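Local coordinates for protein member of s1p family of ribosomal proteins (Pyrococcus furiosus, PDB 5YH1) that probably acts as a manganese-dependent DHH-family exonuclease that binds nucleic acid, the part present here being its DHH domain, at residues 57-62 with 98-103; 61-66 with 136-141; 72-77 with 202-207; 111-116 with 148-153; 132-137 with 157-162. All coordinates share one frame; numbering follows the deposited sequence.

Interaction 1. Residues 57-62 with 98-103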
# COMPACT_ATOMS: atom_id res chain seq x y z
N PRO A 57 -8.44 15.91 21.12
CA PRO A 57 -7.35 15.56 20.21
C PRO A 57 -7.23 16.53 19.05
O PRO A 57 -8.18 17.25 18.73
CB PRO A 57 -7.72 14.16 19.70
CG PRO A 57 -9.14 13.94 20.05
CD PRO A 57 -9.51 14.90 21.15
N ILE A 58 -6.04 16.55 18.45
CA ILE A 58 -5.75 17.37 17.29
C ILE A 58 -5.18 16.48 16.19
O ILE A 58 -4.29 15.66 16.45
CB ILE A 58 -4.74 18.47 17.65
CG1 ILE A 58 -5.36 19.44 18.65
CG2 ILE A 58 -4.24 19.20 16.41
CD1 ILE A 58 -4.38 20.47 19.19
N ILE A 59 -5.70 16.64 14.98
CA ILE A 59 -5.09 16.06 13.79
C ILE A 59 -4.50 17.20 12.98
O ILE A 59 -5.22 18.14 12.61
CB ILE A 59 -6.11 15.38 12.86
CG1 ILE A 59 -6.93 14.35 13.60
CG2 ILE A 59 -5.38 14.70 11.70
CD1 ILE A 59 -8.06 13.83 12.74
N LEU A 60 -3.21 17.10 12.71
CA LEU A 60 -2.52 18.06 11.85
C LEU A 60 -2.12 17.39 10.54
O LEU A 60 -1.29 16.49 10.52
CB LEU A 60 -1.31 18.66 12.57
CG LEU A 60 -0.74 19.95 11.98
CD1 LEU A 60 0.14 20.66 12.99
CD2 LEU A 60 0.05 19.69 10.71
N ARG A 61 -2.74 17.83 9.45
CA ARG A 61 -2.40 17.39 8.09
C ARG A 61 -1.55 18.44 7.43
O ARG A 61 -1.87 19.63 7.50
CB ARG A 61 -3.67 17.23 7.26
CG ARG A 61 -4.44 15.96 7.51
CD ARG A 61 -4.08 14.92 6.48
NE ARG A 61 -4.60 13.60 6.83
CZ ARG A 61 -4.07 12.46 6.40
NH1 ARG A 61 -3.02 12.46 5.60
NH2 ARG A 61 -4.61 11.31 6.77
N HIS A 62 -0.48 18.01 6.76
CA HIS A 62 0.37 18.92 6.00
C HIS A 62 0.87 18.31 4.71
O HIS A 62 1.10 17.10 4.62
CB HIS A 62 1.56 19.41 6.85
CG HIS A 62 2.54 18.33 7.20
ND1 HIS A 62 3.49 17.87 6.31
CD2 HIS A 62 2.72 17.63 8.34
CE1 HIS A 62 4.21 16.93 6.89
NE2 HIS A 62 3.77 16.77 8.12
N LYS A 98 -1.81 13.98 16.46
CA LYS A 98 -1.37 13.20 15.31
C LYS A 98 -0.99 14.12 14.16
O LYS A 98 -1.75 15.02 13.80
CB LYS A 98 -2.50 12.28 14.85
CG LYS A 98 -2.89 11.22 15.86
CD LYS A 98 -1.79 10.17 15.98
CE LYS A 98 -1.90 9.39 17.28
NZ LYS A 98 -3.15 8.61 17.35
N ARG A 99 0.19 13.89 13.59
CA ARG A 99 0.64 14.61 12.40
C ARG A 99 0.68 13.62 11.24
O ARG A 99 1.33 12.58 11.33
CB ARG A 99 2.01 15.25 12.66
CG ARG A 99 2.51 16.13 11.52
CD ARG A 99 3.78 16.88 11.89
NE ARG A 99 4.84 15.98 12.37
CZ ARG A 99 5.59 15.21 11.60
NH1 ARG A 99 5.44 15.21 10.29
NH2 ARG A 99 6.51 14.43 12.14
N ARG A 100 -0.00 13.96 10.15
CA ARG A 100 -0.12 13.09 8.98
C ARG A 100 0.18 13.85 7.69
O ARG A 100 -0.53 14.79 7.36
CB ARG A 100 -1.52 12.50 8.89
CG ARG A 100 -1.84 11.61 10.07
CD ARG A 100 -3.27 11.07 10.04
NE ARG A 100 -3.50 10.27 11.24
CZ ARG A 100 -4.64 10.18 11.91
NH1 ARG A 100 -5.74 10.83 11.52
NH2 ARG A 100 -4.68 9.44 13.00
N PRO A 101 1.24 13.45 6.96
CA PRO A 101 1.50 14.12 5.70
C PRO A 101 0.48 13.75 4.62
O PRO A 101 -0.10 12.67 4.67
CB PRO A 101 2.89 13.62 5.29
CG PRO A 101 3.48 13.05 6.52
CD PRO A 101 2.33 12.52 7.31
N SER A 102 0.28 14.67 3.69
CA SER A 102 -0.52 14.46 2.50
C SER A 102 0.40 14.67 1.32
O SER A 102 1.01 15.74 1.19
CB SER A 102 -1.67 15.47 2.44
OG SER A 102 -2.62 15.22 3.46
N ARG A 103 0.53 13.65 0.48
CA ARG A 103 1.39 13.73 -0.69
C ARG A 103 0.70 14.57 -1.77
O ARG A 103 1.35 15.25 -2.54
CB ARG A 103 1.75 12.32 -1.20

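Interaction 2. Residues 61-66 with 136-141. With MN (manganese (II) ion), chain F.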
# COMPACT_ATOMS: atom_id res chain seq x y z
N ARG A 61 -2.74 17.83 9.45
CA ARG A 61 -2.40 17.39 8.09
C ARG A 61 -1.55 18.44 7.43
O ARG A 61 -1.87 19.63 7.50
CB ARG A 61 -3.67 17.23 7.26
CG ARG A 61 -4.44 15.96 7.51
CD ARG A 61 -4.08 14.92 6.48
NE ARG A 61 -4.60 13.60 6.83
CZ ARG A 61 -4.07 12.46 6.40
NH1 ARG A 61 -3.02 12.46 5.60
NH2 ARG A 61 -4.61 11.31 6.77
N HIS A 62 -0.48 18.01 6.76
CA HIS A 62 0.37 18.92 6.00
C HIS A 62 0.87 18.31 4.71
O HIS A 62 1.10 17.10 4.62
CB HIS A 62 1.56 19.41 6.85
CG HIS A 62 2.54 18.33 7.20
ND1 HIS A 62 3.49 17.87 6.31
CD2 HIS A 62 2.72 17.63 8.34
CE1 HIS A 62 4.21 16.93 6.89
NE2 HIS A 62 3.77 16.77 8.12
N HIS A 63 1.07 19.15 3.71
CA HIS A 63 1.68 18.72 2.46
C HIS A 63 3.08 18.15 2.72
O HIS A 63 3.78 18.61 3.62
CB HIS A 63 1.75 19.89 1.48
CG HIS A 63 2.16 19.48 0.11
ND1 HIS A 63 3.33 19.91 -0.47
CD2 HIS A 63 1.56 18.67 -0.80
CE1 HIS A 63 3.44 19.38 -1.68
NE2 HIS A 63 2.38 18.63 -1.90
N ALA A 64 3.46 17.13 1.94
CA ALA A 64 4.65 16.34 2.21
C ALA A 64 5.90 16.88 1.49
O ALA A 64 6.61 16.12 0.84
CB ALA A 64 4.42 14.88 1.82
N ASP A 65 6.16 18.17 1.61
CA ASP A 65 7.42 18.74 1.12
C ASP A 65 8.09 19.56 2.22
O ASP A 65 7.59 19.63 3.35
CB ASP A 65 7.22 19.52 -0.18
CG ASP A 65 6.38 20.77 -0.02
OD1 ASP A 65 5.89 21.09 1.09
OD2 ASP A 65 6.17 21.44 -1.04
N THR A 66 9.23 20.16 1.89
CA THR A 66 10.03 20.83 2.90
C THR A 66 9.22 21.89 3.65
O THR A 66 9.21 21.89 4.88
CB THR A 66 11.32 21.43 2.29
OG1 THR A 66 12.21 20.36 1.94
CG2 THR A 66 12.03 22.35 3.28
N VAL A 136 -2.32 22.31 6.85
CA VAL A 136 -1.18 23.23 6.69
C VAL A 136 -0.48 22.99 5.36
O VAL A 136 -0.19 21.84 5.01
CB VAL A 136 -0.18 23.03 7.84
CG1 VAL A 136 1.01 23.97 7.70
CG2 VAL A 136 -0.87 23.22 9.18
N ASP A 137 -0.21 24.07 4.65
CA ASP A 137 0.34 24.04 3.29
C ASP A 137 -0.57 23.37 2.25
O ASP A 137 -0.20 23.17 1.10
CB ASP A 137 1.75 23.42 3.27
CG ASP A 137 2.53 23.78 2.02
OD1 ASP A 137 2.48 24.97 1.60
OD2 ASP A 137 3.16 22.88 1.44
N ASN A 138 -1.79 23.06 2.69
CA ASN A 138 -2.86 22.53 1.87
C ASN A 138 -4.10 23.14 2.50
O ASN A 138 -4.00 23.72 3.58
CB ASN A 138 -2.95 21.00 2.00
CG ASN A 138 -2.13 20.25 0.97
OD1 ASN A 138 -1.48 20.84 0.10
ND2 ASN A 138 -2.15 18.92 1.06
N GLY A 139 -5.25 22.96 1.86
CA GLY A 139 -6.53 23.23 2.52
C GLY A 139 -7.23 24.52 2.15
O GLY A 139 -8.43 24.67 2.41
N GLY A 140 -6.51 25.45 1.54
CA GLY A 140 -7.05 26.78 1.28
C GLY A 140 -7.71 26.97 -0.08
O GLY A 140 -7.88 28.11 -0.51
N THR A 141 -8.08 25.88 -0.75
CA THR A 141 -8.68 25.97 -2.08
C THR A 141 -9.99 25.22 -2.20
O THR A 141 -10.40 24.46 -1.32
CB THR A 141 -7.75 25.40 -3.17
OG1 THR A 141 -7.78 23.97 -3.12
CG2 THR A 141 -6.30 25.92 -3.02
MN MN F . 4.41 25.66 0.54
O HOH W 1 5.16 23.66 0.16
O HOH W 2 3.94 25.47 -1.63

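Interaction 3. Residues 72-77 with 202-207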
# COMPACT_ATOMS: atom_id res chain seq x y z
N GLY A 72 4.42 21.85 9.70
CA GLY A 72 3.82 20.87 10.60
C GLY A 72 4.64 20.66 11.85
O GLY A 72 4.08 20.60 12.97
N VAL A 73 5.96 20.57 11.69
CA VAL A 73 6.83 20.30 12.84
C VAL A 73 6.93 21.54 13.74
O VAL A 73 6.99 21.40 14.96
CB VAL A 73 8.23 19.80 12.40
CG1 VAL A 73 9.16 19.67 13.60
CG2 VAL A 73 8.09 18.46 11.71
N ALA A 74 6.92 22.72 13.15
CA ALA A 74 6.84 23.96 13.94
C ALA A 74 5.64 23.92 14.90
O ALA A 74 5.79 24.14 16.10
CB ALA A 74 6.74 25.18 13.03
N LEU A 75 4.47 23.60 14.36
CA LEU A 75 3.25 23.56 15.17
C LEU A 75 3.29 22.45 16.22
O LEU A 75 2.92 22.67 17.38
CB LEU A 75 2.02 23.43 14.27
CG LEU A 75 1.82 24.68 13.42
CD1 LEU A 75 0.93 24.41 12.22
CD2 LEU A 75 1.26 25.83 14.25
N GLU A 76 3.76 21.27 15.83
CA GLU A 76 3.90 20.15 16.76
C GLU A 76 4.82 20.50 17.94
O GLU A 76 4.55 20.13 19.09
CB GLU A 76 4.42 18.89 16.01
CG GLU A 76 4.80 17.72 16.90
CD GLU A 76 5.11 16.42 16.15
OE1 GLU A 76 5.68 15.51 16.78
OE2 GLU A 76 4.79 16.28 14.96
N THR A 77 5.91 21.21 17.64
CA THR A 77 6.90 21.56 18.65
C THR A 77 6.30 22.49 19.73
O THR A 77 6.66 22.39 20.89
CB THR A 77 8.13 22.21 17.98
OG1 THR A 77 8.67 21.29 17.03
CG2 THR A 77 9.20 22.57 19.00
N LEU A 202 4.29 31.22 8.07
CA LEU A 202 3.01 31.40 8.78
C LEU A 202 2.87 30.51 10.00
O LEU A 202 2.48 30.97 11.08
CB LEU A 202 1.85 31.08 7.85
CG LEU A 202 1.72 31.95 6.62
CD1 LEU A 202 0.74 31.32 5.64
CD2 LEU A 202 1.29 33.36 7.01
N ALA A 203 3.22 29.23 9.84
CA ALA A 203 3.01 28.24 10.89
C ALA A 203 3.93 28.47 12.06
O ALA A 203 3.56 28.21 13.21
CB ALA A 203 3.19 26.84 10.34
N THR A 204 5.16 28.91 11.78
CA THR A 204 6.09 29.25 12.85
C THR A 204 5.54 30.41 13.68
O THR A 204 5.57 30.37 14.91
CB THR A 204 7.49 29.57 12.32
OG1 THR A 204 8.05 28.41 11.71
CG2 THR A 204 8.41 30.04 13.43
N GLU A 205 4.98 31.43 13.02
CA GLU A 205 4.39 32.56 13.77
C GLU A 205 3.17 32.09 14.57
O GLU A 205 3.07 32.38 15.77
CB GLU A 205 4.02 33.73 12.85
CG GLU A 205 5.19 34.31 12.06
CD GLU A 205 6.23 35.07 12.89
OE1 GLU A 205 6.08 35.21 14.12
OE2 GLU A 205 7.23 35.54 12.31
N VAL A 206 2.29 31.30 13.96
CA VAL A 206 1.16 30.73 14.72
C VAL A 206 1.68 29.96 15.92
O VAL A 206 1.16 30.11 17.04
CB VAL A 206 0.24 29.83 13.88
CG1 VAL A 206 -0.79 29.15 14.77
CG2 VAL A 206 -0.48 30.64 12.81
N ALA A 207 2.72 29.15 15.71
CA ALA A 207 3.29 28.36 16.79
C ALA A 207 3.77 29.22 17.97
O ALA A 207 3.64 28.83 19.12
CB ALA A 207 4.44 27.49 16.28

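Interaction 4. Residues 111-116 with 148-153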
# COMPACT_ATOMS: atom_id res chain seq x y z
N ASP A 111 -7.41 10.56 2.44
CA ASP A 111 -6.90 11.12 3.70
C ASP A 111 -8.01 11.46 4.68
O ASP A 111 -7.96 11.06 5.84
CB ASP A 111 -6.04 12.37 3.46
CG ASP A 111 -4.73 12.06 2.74
OD1 ASP A 111 -4.40 10.88 2.57
OD2 ASP A 111 -4.04 13.01 2.32
N VAL A 112 -9.01 12.22 4.24
CA VAL A 112 -10.05 12.65 5.16
C VAL A 112 -10.90 11.47 5.64
O VAL A 112 -11.32 11.41 6.81
CB VAL A 112 -10.93 13.77 4.57
CG1 VAL A 112 -11.86 13.25 3.48
CG2 VAL A 112 -11.71 14.45 5.68
N LEU A 113 -11.13 10.50 4.77
CA LEU A 113 -11.96 9.34 5.16
C LEU A 113 -11.24 8.52 6.22
O LEU A 113 -11.85 8.05 7.18
CB LEU A 113 -12.36 8.51 3.94
CG LEU A 113 -13.36 9.25 3.03
CD1 LEU A 113 -13.55 8.50 1.72
CD2 LEU A 113 -14.69 9.46 3.72
N LYS A 114 -9.93 8.38 6.07
CA LYS A 114 -9.12 7.73 7.08
C LYS A 114 -9.18 8.53 8.41
O LYS A 114 -9.37 7.95 9.48
CB LYS A 114 -7.69 7.58 6.55
CG LYS A 114 -6.71 6.91 7.49
CD LYS A 114 -5.84 7.91 8.21
CE LYS A 114 -4.80 7.23 9.08
NZ LYS A 114 -3.54 6.97 8.32
N ASP A 115 -9.05 9.84 8.33
CA ASP A 115 -9.13 10.69 9.52
C ASP A 115 -10.48 10.51 10.24
O ASP A 115 -10.55 10.43 11.47
CB ASP A 115 -8.90 12.17 9.14
CG ASP A 115 -7.46 12.45 8.69
OD1 ASP A 115 -6.57 11.61 8.95
OD2 ASP A 115 -7.22 13.51 8.07
N ILE A 116 -11.56 10.45 9.47
CA ILE A 116 -12.89 10.28 10.05
C ILE A 116 -13.06 8.89 10.69
O ILE A 116 -13.57 8.76 11.80
CB ILE A 116 -14.00 10.58 9.01
CG1 ILE A 116 -13.98 12.08 8.67
CG2 ILE A 116 -15.39 10.20 9.54
CD1 ILE A 116 -14.79 12.46 7.44
N TYR A 148 -14.07 18.91 3.46
CA TYR A 148 -14.68 19.71 4.52
C TYR A 148 -16.18 19.43 4.65
O TYR A 148 -16.71 19.42 5.76
CB TYR A 148 -14.42 21.20 4.31
CG TYR A 148 -12.95 21.61 4.27
CD1 TYR A 148 -11.98 20.92 5.01
CD2 TYR A 148 -12.53 22.68 3.51
CE1 TYR A 148 -10.66 21.31 4.98
CE2 TYR A 148 -11.21 23.07 3.46
CZ TYR A 148 -10.28 22.38 4.20
OH TYR A 148 -8.96 22.77 4.15
N LYS A 149 -16.86 19.18 3.54
CA LYS A 149 -18.28 18.76 3.61
C LYS A 149 -18.44 17.50 4.45
O LYS A 149 -19.37 17.39 5.23
CB LYS A 149 -18.84 18.54 2.21
CG LYS A 149 -19.08 19.84 1.48
CD LYS A 149 -19.59 19.59 0.08
CE LYS A 149 -20.02 20.90 -0.55
NZ LYS A 149 -20.73 20.66 -1.83
N ARG A 150 -17.50 16.56 4.31
CA ARG A 150 -17.53 15.35 5.10
C ARG A 150 -17.22 15.60 6.56
O ARG A 150 -17.93 15.08 7.43
CB ARG A 150 -16.59 14.30 4.50
CG ARG A 150 -17.15 13.73 3.20
CD ARG A 150 -16.05 13.08 2.39
NE ARG A 150 -16.53 12.48 1.15
CZ ARG A 150 -16.83 13.16 0.04
NH1 ARG A 150 -16.75 14.49 -0.00
NH2 ARG A 150 -17.24 12.49 -1.03
N LEU A 151 -16.19 16.40 6.85
CA LEU A 151 -15.89 16.74 8.25
C LEU A 151 -17.05 17.49 8.94
O LEU A 151 -17.30 17.29 10.13
CB LEU A 151 -14.59 17.55 8.35
CG LEU A 151 -13.31 16.76 8.05
CD1 LEU A 151 -12.13 17.70 7.90
CD2 LEU A 151 -13.03 15.73 9.12
N LYS A 152 -17.75 18.34 8.20
CA LYS A 152 -18.84 19.11 8.80
C LYS A 152 -20.07 18.24 9.13
O LYS A 152 -20.82 18.57 10.04
CB LYS A 152 -19.21 20.31 7.92
CG LYS A 152 -18.16 21.43 7.97
CD LYS A 152 -17.79 21.84 9.40
CE LYS A 152 -17.02 23.15 9.42
NZ LYS A 152 -16.58 23.52 10.80
N ALA A 153 -20.23 17.12 8.45
CA ALA A 153 -21.25 16.15 8.85
C ALA A 153 -20.98 15.61 10.27
O ALA A 153 -21.89 15.09 10.91
CB ALA A 153 -21.32 15.00 7.86

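Interaction 5. Residues 132-137 with 157-162. With MN (manganese (II) ion), chain F.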
# COMPACT_ATOMS: atom_id res chain seq x y z
N LEU A 132 -9.96 18.68 16.76
CA LEU A 132 -9.73 19.86 15.96
C LEU A 132 -8.82 19.42 14.82
O LEU A 132 -7.79 18.77 15.06
CB LEU A 132 -9.05 20.95 16.79
CG LEU A 132 -8.63 22.24 16.07
CD1 LEU A 132 -9.87 23.03 15.68
CD2 LEU A 132 -7.72 23.08 16.95
N VAL A 133 -9.19 19.77 13.60
CA VAL A 133 -8.40 19.48 12.42
C VAL A 133 -7.67 20.75 11.95
O VAL A 133 -8.30 21.80 11.73
CB VAL A 133 -9.29 18.92 11.29
CG1 VAL A 133 -8.49 18.73 10.01
CG2 VAL A 133 -9.92 17.60 11.72
N VAL A 134 -6.34 20.64 11.84
CA VAL A 134 -5.48 21.73 11.36
C VAL A 134 -4.80 21.26 10.08
O VAL A 134 -4.07 20.27 10.11
CB VAL A 134 -4.40 22.10 12.39
CG1 VAL A 134 -3.57 23.28 11.90
CG2 VAL A 134 -5.02 22.41 13.75
N ILE A 135 -5.07 21.97 8.98
CA ILE A 135 -4.50 21.63 7.68
C ILE A 135 -3.50 22.72 7.31
O ILE A 135 -3.82 23.91 7.42
CB ILE A 135 -5.53 21.61 6.55
CG1 ILE A 135 -6.86 21.01 7.01
CG2 ILE A 135 -4.97 20.86 5.34
CD1 ILE A 135 -6.79 19.53 7.31
N VAL A 136 -2.32 22.31 6.85
CA VAL A 136 -1.18 23.23 6.69
C VAL A 136 -0.48 22.99 5.36
O VAL A 136 -0.19 21.84 5.01
CB VAL A 136 -0.18 23.03 7.84
CG1 VAL A 136 1.01 23.97 7.70
CG2 VAL A 136 -0.87 23.22 9.18
N ASP A 137 -0.21 24.07 4.65
CA ASP A 137 0.34 24.04 3.29
C ASP A 137 -0.57 23.37 2.25
O ASP A 137 -0.20 23.17 1.10
CB ASP A 137 1.75 23.42 3.27
CG ASP A 137 2.53 23.78 2.02
OD1 ASP A 137 2.48 24.97 1.60
OD2 ASP A 137 3.16 22.88 1.44
N LYS A 157 -14.37 21.10 13.84
CA LYS A 157 -13.81 22.44 13.59
C LYS A 157 -12.48 22.33 12.88
O LYS A 157 -11.73 21.37 13.09
CB LYS A 157 -13.70 23.22 14.90
CG LYS A 157 -15.07 23.52 15.47
CD LYS A 157 -14.98 24.36 16.72
CE LYS A 157 -16.37 24.78 17.19
NZ LYS A 157 -16.27 25.54 18.46
N ILE A 158 -12.21 23.31 12.02
CA ILE A 158 -11.15 23.21 11.04
C ILE A 158 -10.36 24.51 11.00
O ILE A 158 -10.93 25.59 10.82
CB ILE A 158 -11.73 22.92 9.63
CG1 ILE A 158 -12.56 21.63 9.63
CG2 ILE A 158 -10.61 22.80 8.61
CD1 ILE A 158 -13.42 21.46 8.39
N VAL A 159 -9.04 24.40 11.19
CA VAL A 159 -8.10 25.50 11.01
C VAL A 159 -7.27 25.25 9.75
O VAL A 159 -6.73 24.15 9.56
CB VAL A 159 -7.16 25.62 12.23
CG1 VAL A 159 -6.06 26.66 11.99
CG2 VAL A 159 -7.97 25.96 13.48
N VAL A 160 -7.19 26.25 8.88
CA VAL A 160 -6.34 26.19 7.70
C VAL A 160 -5.24 27.25 7.74
O VAL A 160 -5.53 28.44 7.95
CB VAL A 160 -7.14 26.39 6.40
CG1 VAL A 160 -6.20 26.26 5.20
CG2 VAL A 160 -8.30 25.41 6.32
N ILE A 161 -4.00 26.80 7.55
CA ILE A 161 -2.82 27.68 7.42
C ILE A 161 -2.14 27.34 6.08
O ILE A 161 -1.45 26.33 5.97
CB ILE A 161 -1.83 27.47 8.58
CG1 ILE A 161 -2.50 27.74 9.92
CG2 ILE A 161 -0.62 28.38 8.41
CD1 ILE A 161 -1.73 27.23 11.12
N ASP A 162 -2.36 28.17 5.07
CA ASP A 162 -1.93 27.87 3.72
C ASP A 162 -1.53 29.17 3.01
O ASP A 162 -1.83 30.27 3.49
CB ASP A 162 -3.07 27.14 2.99
CG ASP A 162 -2.62 26.45 1.72
OD1 ASP A 162 -1.40 26.39 1.45
OD2 ASP A 162 -3.52 25.97 0.98
MN MN F . 4.41 25.66 0.54
O HOH W 1 5.16 23.66 0.16
O HOH W 2 3.94 25.47 -1.63

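Interaction 1. Residues 57-62 with 98-103
Arg61 and Arg100 are bridge partners on two parallel strands, and their side chains lie on the same face of the sheet. Arg61 CB and CG pass beside the Arg100 carbonyl, with CB 4.0 Å from Arg100 O. The chain bends at chi2 (-97°), and CD lies 3.4 Å from Ser102 OG, a hydroxyl hydrogen-bonded to Asp111. NE makes a salt bridge to Asp115, which also pairs with Arg100 NH1. One face of the Arg61 guanidinium is covered by Arg100 CB, 3.5 Å above its centre. At the tip, Arg61 NH2 sits 3.5 Å from Arg100 CD. Arg61 NH1 lies 3.1 Å from Pro101 O, but the angle is too poor for a hydrogen bond. An alanine here would probably leave Asp115 OD2 without its arginine mate and open a gap over Arg100 CB.

The face bearing His62 is tied by side chains. Arg99 NH1 donates to His62 NE2 (3.2 Å), and the bond lies near the plane of both groups. Pro101 CA stands over the imidazole face in a CH-pi contact, 4.2 Å from the ring centroid. Arg99 NE is paired with Glu76 of helix 66-86.

Five backbone hydrogen bonds run between the strands, from Ile58 O to Ser102 N. This is the parallel pairing of a beta-alpha-beta unit, in which helix 66-86 leads from strand 58-63 toward strand 97-102 of the DHH domain's five-stranded sheet.

Interaction 2. Residues 61-66 with 136-141
His62 and Val136 form a parallel backbone bridge in the central sheet, at the point where both strands run out into the manganese site. Two hydrogen bonds frame it. Val136 N donates to Arg61 O (2.8 Å), and His63 N donates to Val136 O (3.2 Å).

His62 ND1 binds the carbonyl of the next residue, His63 O, at 2.8 Å, which helps fix the rotation of the His62 ring. His63 CB packs 3.3 Å from Asp137 OD2, with the ring and carboxylate planes 65° apart.

Asp137 OD1 binds the manganese at 2.3 Å. Asp67, His163, Asp229 and two waters complete six ligands. Water 1 lies 2.5 Å from Asp137 OD2 and 2.7 Å from Asp65 OD2, bridging the two carboxylates. It cannot donate to every oxygen around it. Asp65 is the N-cap of helix 66-86, and its OD1 accepts from Gly68 N.

Asp65 OD1 and Asp137 OD2 come within 3.3 Å of each other. Two carboxylates this close would repel, so the metal, the shared water and the helix N-terminus probably offset their charge.

Interaction 3. Residues 72-77 with 202-207
Ala74 and Ala207 meet through a flat group, the backbone peptide of Ala74. The Ala207 methyl lies above the plane at its oxygen end, with CB 3.6 Å from Ala74 O. No ring or carboxylate takes part in this contact. Another peptide carbonyl, that of Ala203, has Leu75 CD2 3.5 Å from its O.

Leu75 carries most of the side-chain packing. Its chi1 (-67°) sets Leu75 CG near the other helix, 4.0 Å from Ala203 CB. Both methyls reach that helix too. CD1 touches Ala203 CB at 3.8 Å. CD2 lies near the next turn, 3.9 Å from Val206 CG1, and also nears the Ala207 methyl. Ala74 CB sits 3.7 Å from Thr204 OG1. That hydroxyl is bonded to Gly200 O of its own helix, so it presents no unmet polar group to the methyl.

Ala74, Ala203 and Ala207 all point toward the opposing helix. Their small size lets the two axes come within 8.2 Å. The helix segments run almost parallel, 6° apart, so the packing continues from one turn to the next.

The pair rests on the sheet, where Leu75, Leu202 and Val206 all touch Ile161. Helix 221-229 packs against the helix pair through Leu221, which meets Ala74 and Thr204. Side-by-side parallel helices laid on one face of a parallel sheet are typical of a Rossmann-like alpha/beta fold, as in DHH domains.

Interaction 4. Residues 111-116 with 148-153
Arg150 packs on Leu113 and Ile116 with its aliphatic part, while three acceptors hold its guanidinium. NE pairs with Glu263 of the second subunit and NH2 with Glu299 of that subunit. NH1 donates to Pro146 O of its own chain. The chain is extended from CG to NE, which carries the charged end out to the subunit boundary.

The contact within the chain is apolar. Arg150 CB lies 3.9 Å from Ile116 CD1, and these two side chains cross at about a right angle. Further out, Arg150 CD is 4.1 Å from Leu113 CD2, a methyl that stands at the guanidinium edge.

Both helices lie on the same face of the parallel sheet in this alpha/beta domain, on the side opposite helix 66-86. The two segments run nearly parallel, 14° apart, with their axes 10.1 Å from each other. At this spacing the branched side chains fill the groove between them.

Leu151 faces the sheet and helix 109-126 at once. Its CG is 3.7 Å from Val112 CG2, and its CD2 is 3.8 Å from Ile116 CG1. CD1 also touches Ile158 of strand 158-161. An alanine here would probably leave Val112 CG2 and Ile116 CG1 facing a gap and weaken the hold of helix 145-152 on the sheet. Val112 CG2, anti to its backbone N, rests against CG and both methyls of Leu151. Ile116 also meets Ile275 of the second subunit.

Interaction 5. Residues 132-137 with 157-162
Val134 and Val159 lie side by side in the tightly packed middle of two parallel strands. Both point to the same face of the sheet, and Val134 CG2 is 4.1 Å from Val159 CB. Ile161 continues this face, its CD1 nearing Val134 CG1. The backbones are firmly laced by five hydrogen bonds from Lys157 O to Asp137 N. Two of them are 2.8 Å long, Val159 N to Val133 O and Ile135 N to Val159 O. CA-H...O contacts lie between them, such as Val134 CA to Val159 O at 3.3 Å.

The looser end is at Lys157, whose extended chain leads away from the partner strand and is exposed. There chi2 of Leu132 (70°) turns CD1 over the backbone, 3.6 Å from Lys157 O.

The other end is polar and buried. Asp162 OD1 lies 3.2 Å from Asp137 C, and the two carboxylate planes are 82° apart. Asp162 is held by His164 through OD1 and by Gly140 N through OD2. It opens the Asp-His-His sequence that names the DHH family, and His163 next to it binds the manganese.

The strands form a beta-alpha-beta unit with helix 145-152, whose Tyr148 covers Ile135, Ile158 and Val160. Helices 66-86 and 199-210 pack on the Val136 and Ile161 face. Strands 58-63 and 183-185 flank the pair.

All five contacts belong to the DHH domain and its five-stranded parallel sheet. Interactions 1 and 5 lie within the sheet and interaction 2 where its strands end, their centres about 9 Å apart. Interactions 1 and 2 share Arg61 and His62 on strand 58-63, and interactions 2 and 5 share Val136 and Asp137. Interactions 3 and 4 are helix pairs on opposite faces, with centres about 23 Å apart, and do not touch. Along the chain, interaction 1 closes before interactions 4 and 5 open, while helix 66-86 reaches far ahead to helix 199-210 in interaction 3. The manganese site lies where the strand ends of interactions 2 and 5 meet, and interaction 4 borders the second subunit.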